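Long-range contacts in hydroxyethylphosphonate dioxygenase (Streptomyces albus, PDB 6B9R), which probably uses a bound iron and dioxygen to convert 2-hydroxyethylphosphonate into hydroxymethylphosphonate, as other hydroxyethylphosphonate dioxygenases do: residues H341-A346 / M416-G421; Y362-L367 / V398-E403; R131-D136 / S191-S196. All coordinates share one frame; numbering follows the deposited sequence.

Contact 1 (H341-A346 / M416-G421)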
loop_
_atom_site.group_PDB
_atom_site.type_symbol
_atom_site.label_atom_id
_atom_site.label_comp_id
_atom_site.label_asym_id
_atom_site.label_seq_id
_atom_site.Cartn_x
_atom_site.Cartn_y
_atom_site.Cartn_z
ATOM N N HIS A 341 5.461 4.618 11.374
ATOM C CA HIS A 341 6.211 5.510 10.499
ATOM C C HIS A 341 5.834 6.971 10.671
ATOM O O HIS A 341 6.287 7.809 9.882
ATOM C CB HIS A 341 6.017 5.076 9.049
ATOM C CG HIS A 341 6.178 3.604 8.860
ATOM N ND1 HIS A 341 7.375 2.954 9.084
ATOM C CD2 HIS A 341 5.284 2.646 8.525
ATOM C CE1 HIS A 341 7.217 1.661 8.859
ATOM N NE2 HIS A 341 5.956 1.446 8.531
ATOM N N THR A 342 5.009 7.298 11.667
ATOM C CA THR A 342 4.702 8.682 11.988
ATOM C C THR A 342 5.595 9.111 13.145
ATOM O O THR A 342 5.543 8.513 14.224
ATOM C CB THR A 342 3.224 8.860 12.337
ATOM O OG1 THR A 342 2.436 8.642 11.162
ATOM C CG2 THR A 342 2.969 10.273 12.839
ATOM N N THR A 343 6.431 10.120 12.907
ATOM C CA THR A 343 7.264 10.735 13.940
ATOM C C THR A 343 6.876 12.197 14.039
ATOM O O THR A 343 6.886 12.909 13.031
ATOM C CB THR A 343 8.760 10.640 13.607
ATOM O OG1 THR A 343 9.129 9.277 13.399
ATOM C CG2 THR A 343 9.624 11.243 14.739
ATOM N N SER A 344 6.545 12.647 15.245
ATOM C CA SER A 344 6.216 14.040 15.484
ATOM C C SER A 344 7.223 14.613 16.474
ATOM O O SER A 344 7.488 14.007 17.524
ATOM C CB SER A 344 4.782 14.164 16.003
ATOM O OG SER A 344 4.616 13.369 17.162
ATOM N N LEU A 345 7.792 15.770 16.137
ATOM C CA LEU A 345 8.851 16.366 16.939
ATOM C C LEU A 345 8.710 17.875 17.034
ATOM O O LEU A 345 8.381 18.546 16.053
ATOM C CB LEU A 345 10.235 16.060 16.359
ATOM C CG LEU A 345 10.623 14.583 16.299
ATOM C CD1 LEU A 345 11.858 14.398 15.408
ATOM C CD2 LEU A 345 10.880 14.056 17.692
ATOM N N ALA A 346 8.991 18.406 18.225
ATOM C CA ALA A 346 9.364 19.803 18.359
ATOM C C ALA A 346 10.883 19.861 18.263
ATOM O O ALA A 346 11.579 19.087 18.927
ATOM C CB ALA A 346 8.875 20.391 19.691
ATOM N N MET A 416 7.913 19.466 13.383
ATOM C CA MET A 416 8.231 18.493 12.338
ATOM C C MET A 416 7.279 17.310 12.440
ATOM O O MET A 416 7.152 16.691 13.506
ATOM C CB MET A 416 9.693 18.017 12.445
ATOM C CG MET A 416 10.064 16.807 11.572
ATOM S SD MET A 416 11.755 16.216 11.902
ATOM C CE MET A 416 12.739 17.365 10.956
ATOM N N LEU A 417 6.600 17.002 11.339
ATOM C CA LEU A 417 5.769 15.810 11.251
ATOM C C LEU A 417 6.266 14.988 10.073
ATOM O O LEU A 417 6.288 15.485 8.949
ATOM C CB LEU A 417 4.289 16.152 11.050
ATOM C CG LEU A 417 3.435 14.877 10.932
ATOM C CD1 LEU A 417 3.445 14.054 12.233
ATOM C CD2 LEU A 417 2.010 15.188 10.528
ATOM N N ARG A 418 6.658 13.746 10.341
ATOM C CA ARG A 418 7.166 12.814 9.349
ATOM C C ARG A 418 6.186 11.656 9.262
ATOM O O ARG A 418 5.755 11.136 10.295
ATOM C CB ARG A 418 8.554 12.303 9.740
ATOM C CG ARG A 418 9.423 13.353 10.409
ATOM C CD ARG A 418 10.691 12.721 10.952
ATOM N NE ARG A 418 11.872 13.225 10.266
ATOM C CZ ARG A 418 13.035 12.583 10.231
ATOM N NH1 ARG A 418 13.162 11.395 10.819
ATOM N NH2 ARG A 418 14.068 13.126 9.600
ATOM N N ILE A 419 5.816 11.265 8.042
ATOM C CA ILE A 419 4.827 10.209 7.848
ATOM C C ILE A 419 5.323 9.257 6.770
ATOM O O ILE A 419 6.080 9.641 5.871
ATOM C CB ILE A 419 3.435 10.767 7.466
ATOM C CG1 ILE A 419 3.496 11.505 6.126
ATOM C CG2 ILE A 419 2.910 11.717 8.550
ATOM C CD1 ILE A 419 2.126 11.887 5.570
ATOM N N GLY A 420 4.888 8.006 6.862
ATOM C CA GLY A 420 5.180 7.057 5.802
ATOM C C GLY A 420 4.385 7.388 4.554
ATOM O O GLY A 420 3.239 7.838 4.621
ATOM N N GLY A 421 5.008 7.165 3.400
ATOM C CA GLY A 421 4.344 7.305 2.131
ATOM C C GLY A 421 3.863 5.966 1.624
ATOM O O GLY A 421 3.800 4.973 2.358
HETATM O O HOH W 1 2.980 7.272 8.946
#

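Contact 2 (Y362-L367 / V398-E403)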
loop_
_atom_site.group_PDB
_atom_site.type_symbol
_atom_site.label_atom_id
_atom_site.label_comp_id
_atom_site.label_asym_id
_atom_site.label_seq_id
_atom_site.Cartn_x
_atom_site.Cartn_y
_atom_site.Cartn_z
ATOM N N TYR A 362 13.056 7.484 5.034
ATOM C CA TYR A 362 12.037 7.068 4.076
ATOM C C TYR A 362 10.732 7.844 4.213
ATOM O O TYR A 362 9.840 7.673 3.374
ATOM C CB TYR A 362 11.750 5.574 4.245
ATOM C CG TYR A 362 11.191 5.205 5.612
ATOM C CD1 TYR A 362 12.035 4.939 6.690
ATOM C CD2 TYR A 362 9.823 5.119 5.818
ATOM C CE1 TYR A 362 11.514 4.595 7.937
ATOM C CE2 TYR A 362 9.298 4.789 7.040
ATOM C CZ TYR A 362 10.146 4.525 8.097
ATOM O OH TYR A 362 9.600 4.182 9.303
ATOM N N GLN A 363 10.584 8.664 5.253
ATOM C CA GLN A 363 9.338 9.373 5.497
ATOM C C GLN A 363 9.271 10.658 4.685
ATOM O O GLN A 363 10.294 11.284 4.409
ATOM C CB GLN A 363 9.211 9.732 6.984
ATOM C CG GLN A 363 9.179 8.539 7.913
ATOM C CD GLN A 363 9.679 8.915 9.284
ATOM O OE1 GLN A 363 10.823 9.354 9.440
ATOM N NE2 GLN A 363 8.820 8.779 10.278
ATOM N N HIS A 364 8.048 11.045 4.306
ATOM C CA HIS A 364 7.777 12.441 3.964
ATOM C C HIS A 364 8.005 13.304 5.198
ATOM O O HIS A 364 7.804 12.854 6.322
ATOM C CB HIS A 364 6.324 12.622 3.517
ATOM C CG HIS A 364 5.954 11.850 2.287
ATOM N ND1 HIS A 364 6.122 12.351 1.017
ATOM C CD2 HIS A 364 5.406 10.621 2.137
ATOM C CE1 HIS A 364 5.696 11.465 0.134
ATOM N NE2 HIS A 364 5.261 10.405 0.789
ATOM N N GLN A 365 8.365 14.572 5.002
ATOM C CA GLN A 365 8.483 15.474 6.147
ATOM C C GLN A 365 7.748 16.783 5.898
ATOM O O GLN A 365 7.748 17.307 4.781
ATOM C CB GLN A 365 9.949 15.768 6.492
ATOM C CG GLN A 365 10.731 14.495 6.754
ATOM C CD GLN A 365 12.132 14.767 7.225
ATOM O OE1 GLN A 365 12.337 15.289 8.327
ATOM N NE2 GLN A 365 13.112 14.413 6.395
ATOM N N TYR A 366 7.158 17.314 6.968
ATOM C CA TYR A 366 6.501 18.612 6.984
ATOM C C TYR A 366 7.138 19.439 8.095
ATOM O O TYR A 366 7.324 18.942 9.208
ATOM C CB TYR A 366 4.985 18.441 7.206
ATOM C CG TYR A 366 4.256 19.701 7.614
ATOM C CD1 TYR A 366 4.173 20.077 8.955
ATOM C CD2 TYR A 366 3.638 20.510 6.665
ATOM C CE1 TYR A 366 3.520 21.226 9.333
ATOM C CE2 TYR A 366 2.981 21.666 7.031
ATOM C CZ TYR A 366 2.923 22.021 8.380
ATOM O OH TYR A 366 2.263 23.165 8.779
ATOM N N LEU A 367 7.462 20.694 7.802
ATOM C CA LEU A 367 8.085 21.581 8.770
ATOM C C LEU A 367 7.241 22.836 8.906
ATOM O O LEU A 367 6.650 23.303 7.932
ATOM C CB LEU A 367 9.507 21.969 8.340
ATOM C CG LEU A 367 10.484 20.859 7.949
ATOM C CD1 LEU A 367 11.815 21.481 7.525
ATOM C CD2 LEU A 367 10.690 19.886 9.104
ATOM N N VAL A 398 8.965 18.098 2.360
ATOM C CA VAL A 398 10.183 17.398 1.960
ATOM C C VAL A 398 9.824 15.980 1.531
ATOM O O VAL A 398 9.141 15.265 2.272
ATOM C CB VAL A 398 11.219 17.344 3.102
ATOM C CG1 VAL A 398 12.604 16.984 2.553
ATOM C CG2 VAL A 398 11.252 18.671 3.907
ATOM N N ILE A 399 10.283 15.571 0.346
ATOM C CA ILE A 399 10.045 14.204 -0.128
ATOM C C ILE A 399 10.960 13.248 0.628
ATOM O O ILE A 399 11.969 13.683 1.215
ATOM C CB ILE A 399 10.260 14.065 -1.651
ATOM C CG1 ILE A 399 11.749 14.175 -2.023
ATOM C CG2 ILE A 399 9.372 15.046 -2.406
ATOM C CD1 ILE A 399 12.044 13.837 -3.529
ATOM N N PRO A 400 10.650 11.947 0.637
ATOM C CA PRO A 400 11.572 10.973 1.237
ATOM C C PRO A 400 12.967 11.064 0.628
ATOM O O PRO A 400 13.135 11.389 -0.547
ATOM C CB PRO A 400 10.923 9.621 0.910
ATOM C CG PRO A 400 9.469 9.928 0.730
ATOM C CD PRO A 400 9.421 11.314 0.124
ATOM N N GLY A 401 13.971 10.753 1.443
ATOM C CA GLY A 401 15.327 10.573 0.966
ATOM C C GLY A 401 16.202 11.810 0.962
ATOM O O GLY A 401 17.390 11.701 0.632
ATOM N N ILE A 402 15.672 12.976 1.323
ATOM C CA ILE A 402 16.441 14.216 1.212
ATOM C C ILE A 402 17.330 14.388 2.433
ATOM O O ILE A 402 16.869 14.272 3.573
ATOM C CB ILE A 402 15.505 15.424 1.055
ATOM C CG1 ILE A 402 14.669 15.303 -0.230
ATOM C CG2 ILE A 402 16.305 16.731 1.144
ATOM C CD1 ILE A 402 15.477 15.021 -1.500
ATOM N N GLU A 403 18.599 14.713 2.202
ATOM C CA GLU A 403 19.493 15.098 3.286
ATOM C C GLU A 403 19.474 16.614 3.415
ATOM O O GLU A 403 19.826 17.319 2.462
ATOM C CB GLU A 403 20.918 14.606 3.033
ATOM C CG GLU A 403 21.838 14.906 4.223
ATOM C CD GLU A 403 23.309 14.750 3.900
ATOM O OE1 GLU A 403 23.810 15.496 3.031
ATOM O OE2 GLU A 403 23.961 13.886 4.525
HETATM O O HOH W 2 12.250 13.178 3.915
#

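Contact 3 (R131-D136 / S191-S196). With 2HE ((2-hydroxyethyl)phosphonic acid), chain F.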
loop_
_atom_site.group_PDB
_atom_site.type_symbol
_atom_site.label_atom_id
_atom_site.label_comp_id
_atom_site.label_asym_id
_atom_site.label_seq_id
_atom_site.Cartn_x
_atom_site.Cartn_y
_atom_site.Cartn_z
ATOM N N ARG A 131 -13.945 30.540 19.039
ATOM C CA ARG A 131 -14.992 30.401 20.042
ATOM C C ARG A 131 -14.330 30.332 21.414
ATOM O O ARG A 131 -13.466 29.478 21.649
ATOM C CB ARG A 131 -15.848 29.159 19.783
ATOM C CG ARG A 131 -16.974 28.931 20.788
ATOM C CD ARG A 131 -17.986 30.081 20.800
ATOM N NE ARG A 131 -18.515 30.402 19.471
ATOM C CZ ARG A 131 -19.497 29.733 18.868
ATOM N NH1 ARG A 131 -20.058 28.687 19.463
ATOM N NH2 ARG A 131 -19.913 30.105 17.660
ATOM N N VAL A 132 -14.749 31.214 22.316
ATOM C CA VAL A 132 -14.169 31.337 23.650
ATOM C C VAL A 132 -15.143 30.754 24.665
ATOM O O VAL A 132 -16.326 31.115 24.673
ATOM C CB VAL A 132 -13.854 32.804 23.984
ATOM C CG1 VAL A 132 -13.505 32.951 25.458
ATOM C CG2 VAL A 132 -12.719 33.314 23.110
ATOM N N VAL A 133 -14.651 29.858 25.520
ATOM C CA VAL A 133 -15.474 29.244 26.548
ATOM C C VAL A 133 -14.980 29.697 27.919
ATOM O O VAL A 133 -13.843 30.151 28.090
ATOM C CB VAL A 133 -15.479 27.707 26.466
ATOM C CG1 VAL A 133 -16.121 27.232 25.154
ATOM C CG2 VAL A 133 -14.059 27.170 26.651
ATOM N N GLU A 134 -15.849 29.542 28.912
ATOM C CA GLU A 134 -15.541 29.919 30.283
ATOM C C GLU A 134 -15.442 28.728 31.225
ATOM O O GLU A 134 -15.242 28.922 32.432
ATOM C CB GLU A 134 -16.589 30.913 30.803
ATOM C CG GLU A 134 -16.562 32.246 30.077
ATOM C CD GLU A 134 -17.479 33.275 30.700
ATOM O OE1 GLU A 134 -18.601 32.910 31.118
ATOM O OE2 GLU A 134 -17.072 34.452 30.776
ATOM N N ASP A 135 -15.586 27.506 30.720
ATOM C CA ASP A 135 -15.369 26.310 31.519
ATOM C C ASP A 135 -14.791 25.230 30.618
ATOM O O ASP A 135 -14.666 25.408 29.404
ATOM C CB ASP A 135 -16.656 25.828 32.208
ATOM C CG ASP A 135 -17.781 25.517 31.228
ATOM O OD1 ASP A 135 -17.545 24.834 30.200
ATOM O OD2 ASP A 135 -18.924 25.947 31.502
ATOM N N ASP A 136 -14.449 24.096 31.224
ATOM C CA ASP A 136 -13.944 22.940 30.494
ATOM C C ASP A 136 -14.966 21.807 30.473
ATOM O O ASP A 136 -14.600 20.633 30.506
ATOM C CB ASP A 136 -12.616 22.482 31.087
ATOM C CG ASP A 136 -11.642 23.638 31.279
ATOM O OD1 ASP A 136 -11.704 24.604 30.489
ATOM O OD2 ASP A 136 -10.830 23.596 32.229
ATOM N N SER A 191 -13.542 18.764 18.606
ATOM C CA SER A 191 -13.710 20.210 18.511
ATOM C C SER A 191 -12.603 20.898 19.299
ATOM O O SER A 191 -11.885 20.270 20.083
ATOM C CB SER A 191 -15.085 20.651 19.020
ATOM O OG SER A 191 -15.345 22.003 18.669
ATOM N N PHE A 192 -12.477 22.211 19.080
ATOM C CA PHE A 192 -11.504 23.045 19.779
ATOM C C PHE A 192 -12.125 24.392 20.113
ATOM O O PHE A 192 -12.838 24.973 19.291
ATOM C CB PHE A 192 -10.245 23.306 18.946
ATOM C CG PHE A 192 -9.609 22.081 18.391
ATOM C CD1 PHE A 192 -10.019 21.574 17.161
ATOM C CD2 PHE A 192 -8.581 21.445 19.072
ATOM C CE1 PHE A 192 -9.420 20.443 16.613
ATOM C CE2 PHE A 192 -7.965 20.309 18.525
ATOM C CZ PHE A 192 -8.397 19.808 17.296
ATOM N N THR A 193 -11.848 24.886 21.321
ATOM C CA THR A 193 -12.225 26.229 21.743
ATOM C C THR A 193 -11.030 26.892 22.418
ATOM O O THR A 193 -10.023 26.246 22.719
ATOM C CB THR A 193 -13.411 26.210 22.720
ATOM O OG1 THR A 193 -13.019 25.522 23.910
ATOM C CG2 THR A 193 -14.624 25.505 22.109
ATOM N N ALA A 194 -11.149 28.195 22.678
ATOM C CA ALA A 194 -10.150 28.941 23.439
ATOM C C ALA A 194 -10.674 29.195 24.845
ATOM O O ALA A 194 -11.834 29.584 25.015
ATOM C CB ALA A 194 -9.810 30.275 22.766
ATOM N N ARG A 195 -9.819 28.985 25.848
ATOM C CA ARG A 195 -10.180 29.307 27.224
ATOM C C ARG A 195 -10.095 30.795 27.519
ATOM O O ARG A 195 -10.555 31.226 28.581
ATOM C CB ARG A 195 -9.281 28.553 28.212
ATOM C CG ARG A 195 -9.573 27.069 28.287
ATOM C CD ARG A 195 -8.901 26.405 29.485
ATOM N NE ARG A 195 -7.455 26.610 29.519
ATOM C CZ ARG A 195 -6.585 25.972 28.738
ATOM N NH1 ARG A 195 -5.286 26.221 28.853
ATOM N NH2 ARG A 195 -7.012 25.097 27.824
ATOM N N SER A 196 -9.513 31.580 26.624
ATOM C CA SER A 196 -9.341 33.000 26.868
ATOM C C SER A 196 -9.402 33.742 25.546
ATOM O O SER A 196 -9.013 33.213 24.502
ATOM C CB SER A 196 -8.014 33.290 27.584
ATOM O OG SER A 196 -7.716 34.673 27.560
HETATM O O3 2HE F . -11.653 19.107 11.787
HETATM P P 2HE F . -12.255 20.435 12.078
HETATM O O1 2HE F . -13.753 20.258 12.639
HETATM O O2 2HE F . -12.276 21.374 10.763
HETATM C CA 2HE F . -11.204 21.172 13.350
HETATM C CB 2HE F . -9.761 20.812 13.006
HETATM O O4 2HE F . -9.454 19.456 13.368
HETATM O O HOH W 3 -13.061 27.614 18.253
#

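Contact 1 (H341-A346 / M416-G421)
Met-416 pairs with Leu-345 in antiparallel fashion, each backbone N-H donating to the other's carbonyl. Their long apolar side chains lie side by side and point the same way, with Leu-345 CD1 4.0 Å from Met-416 SD. Leu-417 turns to the other face, where its CG stands anti to the backbone N (chi1 179°) and its CD1 reaches Thr-342 CG2 at 3.9 Å and Ser-344 CB at 4.0 Å; a branched residue can thus cover two small neighbours. Arg-418 N meets Thr-343 O at 2.8 Å in a nearly straight bond. The aliphatic CD of Arg-418 rests 3.9 Å from Thr-343 CB, while its guanidinium end goes on to Gln-365 and to backbone carbonyls of the second subunit. Ile-419 lies beside Thr-342, whose OG1 is hydrogen-bonded to Tyr-208 OH and to a water that accepts from Gly-420 N at 2.9 Å. Glycine suits that place because a CB would come within about 3.1 Å of His-341 CB. Strand 412-419 thus runs between strands 343-349 and 364-369, with Leu-417 packed on Leu-206 of strand 202-208 and Leu-345 and Met-416 against Leu-250 of the second subunit, just past its helix 238-249.

Contact 2 (Y362-L367 / V398-E403)
Gln-365 and Val-398 form an antiparallel hydrogen-bonded pair at the end of strand 395-398, and the chain then leaves the sheet through a type II beta turn from Ile-399 to Ile-402; the sheet is consistent with the cupin-type beta barrel expected of this family. Gln-365 N donates to Val-398 O at 2.9 Å, and Val-398 N returns a bond to Gln-365 O. On the face they share, Gln-365 CB touches Val-398 CB at 3.9 Å, a snug fit for a beta-branched residue.

The tightest packing surrounds Pro-400. Its CB lies 3.3 Å from Tyr-362 O, and its CD sits over one face of the His-364 imidazole, offset toward the rim, in a CH-pi contact 3.9 Å from the ring centroid. Chi1 of -62° sets CG of His-364 anti to the carbonyl carbon, and chi2 of -88° turns the ring so that one face lies under Pro-400 CD; Tyr-397 OH holds ND1 and Glu-219 of the second subunit holds NE2, which together fix the ring's rotation. Proline suits the second position of the turn, where its ring restricts phi. Gly-401 follows at phi 91°, a conformation in which a side chain would jam against the carbonyl oxygen of Pro-400.

The other part is looser and wetter. Beyond Pro-400 the turn leads the chain away from segment 362-367: Gly-401 is partly exposed and Glu-403 faces solvent. The proline offers no N-H to Gln-363 O, and a water lies within donating distance of that oxygen and of Ile-399 O, although more acceptors surround it than its protons can serve at once. The extended side chain of Gln-365 reaches this water while its OE1 turns to Arg-418; NE2 donates to the water across 2.9 Å.

Contact 3 (R131-D136 / S191-S196)
Arg-131 to Val-133 and Thr-193 to Arg-195 run in the same direction and are joined by a single backbone bridge at Val-132 and Ala-194, where Ala-194 N donates to Arg-131 O at 2.8 Å, almost straight (176°), and Val-133 N donates to Ala-194 O at 2.9 Å. A water extends the link, accepting from Arg-131 N and donating to Phe-192 O.

Val-133 and Thr-193 make the closest side-chain contact, crossing at about a right angle. Val-133 CG2, set between the backbone N and the carbonyl carbon, comes 3.4 Å from Thr-193 OG1. Threonine suits this place because its methyl-bearing CB packs while its hydroxyl is hydrogen-bonded to Tyr-164 OH. Val-132 spreads its methyls over the end of the strand, CG1 3.8 Å from Ala-194 O and CG2 4.0 Å from Ser-196 O. An alanine here would lack both methyls and would probably leave the Ser-196 backbone and the Ala-194 methyl without their apolar cover, though the backbone bonds could remain.

Asp-136 meets the aliphatic part of Arg-195, its OD1 3.5 Å from CD, with the carboxylate and guanidinium planes nearly perpendicular. Their charged groups do not touch. Instead Asn-162 serves both, its ND2 bonding Asp-136 OD1 and its OD1 bonding Arg-195 NH2, while Arg-195 NH1 bonds Met-176 O.

Toward the start of the strand lies Phe-192, whose CE1 is 3.4 Å from the substrate hydroxyl O4, which sits at the ring edge near its plane. Arg-131 bonds the carbonyl of Arg-103, itself a substrate ligand, from the second shell. Strand 190-194 carries His-190, which with His-149 and Gln-153 binds the iron, and Phe-192 of the substrate pocket, consistent with a cupin-type metal site.

In the fold
Contacts 1 and 2 are buried neighbours in one antiparallel sheet, joined through strands 412-419 and 364-369. They touch directly, with His-341 ND1 probably hydrogen-bonded to Tyr-362 OH, and both lie against the second subunit. Contact 1 is a regular two-strand pairing whose faces mix apolar and polar side chains; contact 2 begins as such but gives way to a proline-glycine turn and a water. Contact 3 is separate, about 28 Å from contact 1 and 35 Å from contact 2 between centres. It is only partly buried and touches no other subunit: a loop holds one strand by a single bridge, and charged residues lie at its outer end, while its inner end lines the substrate pocket.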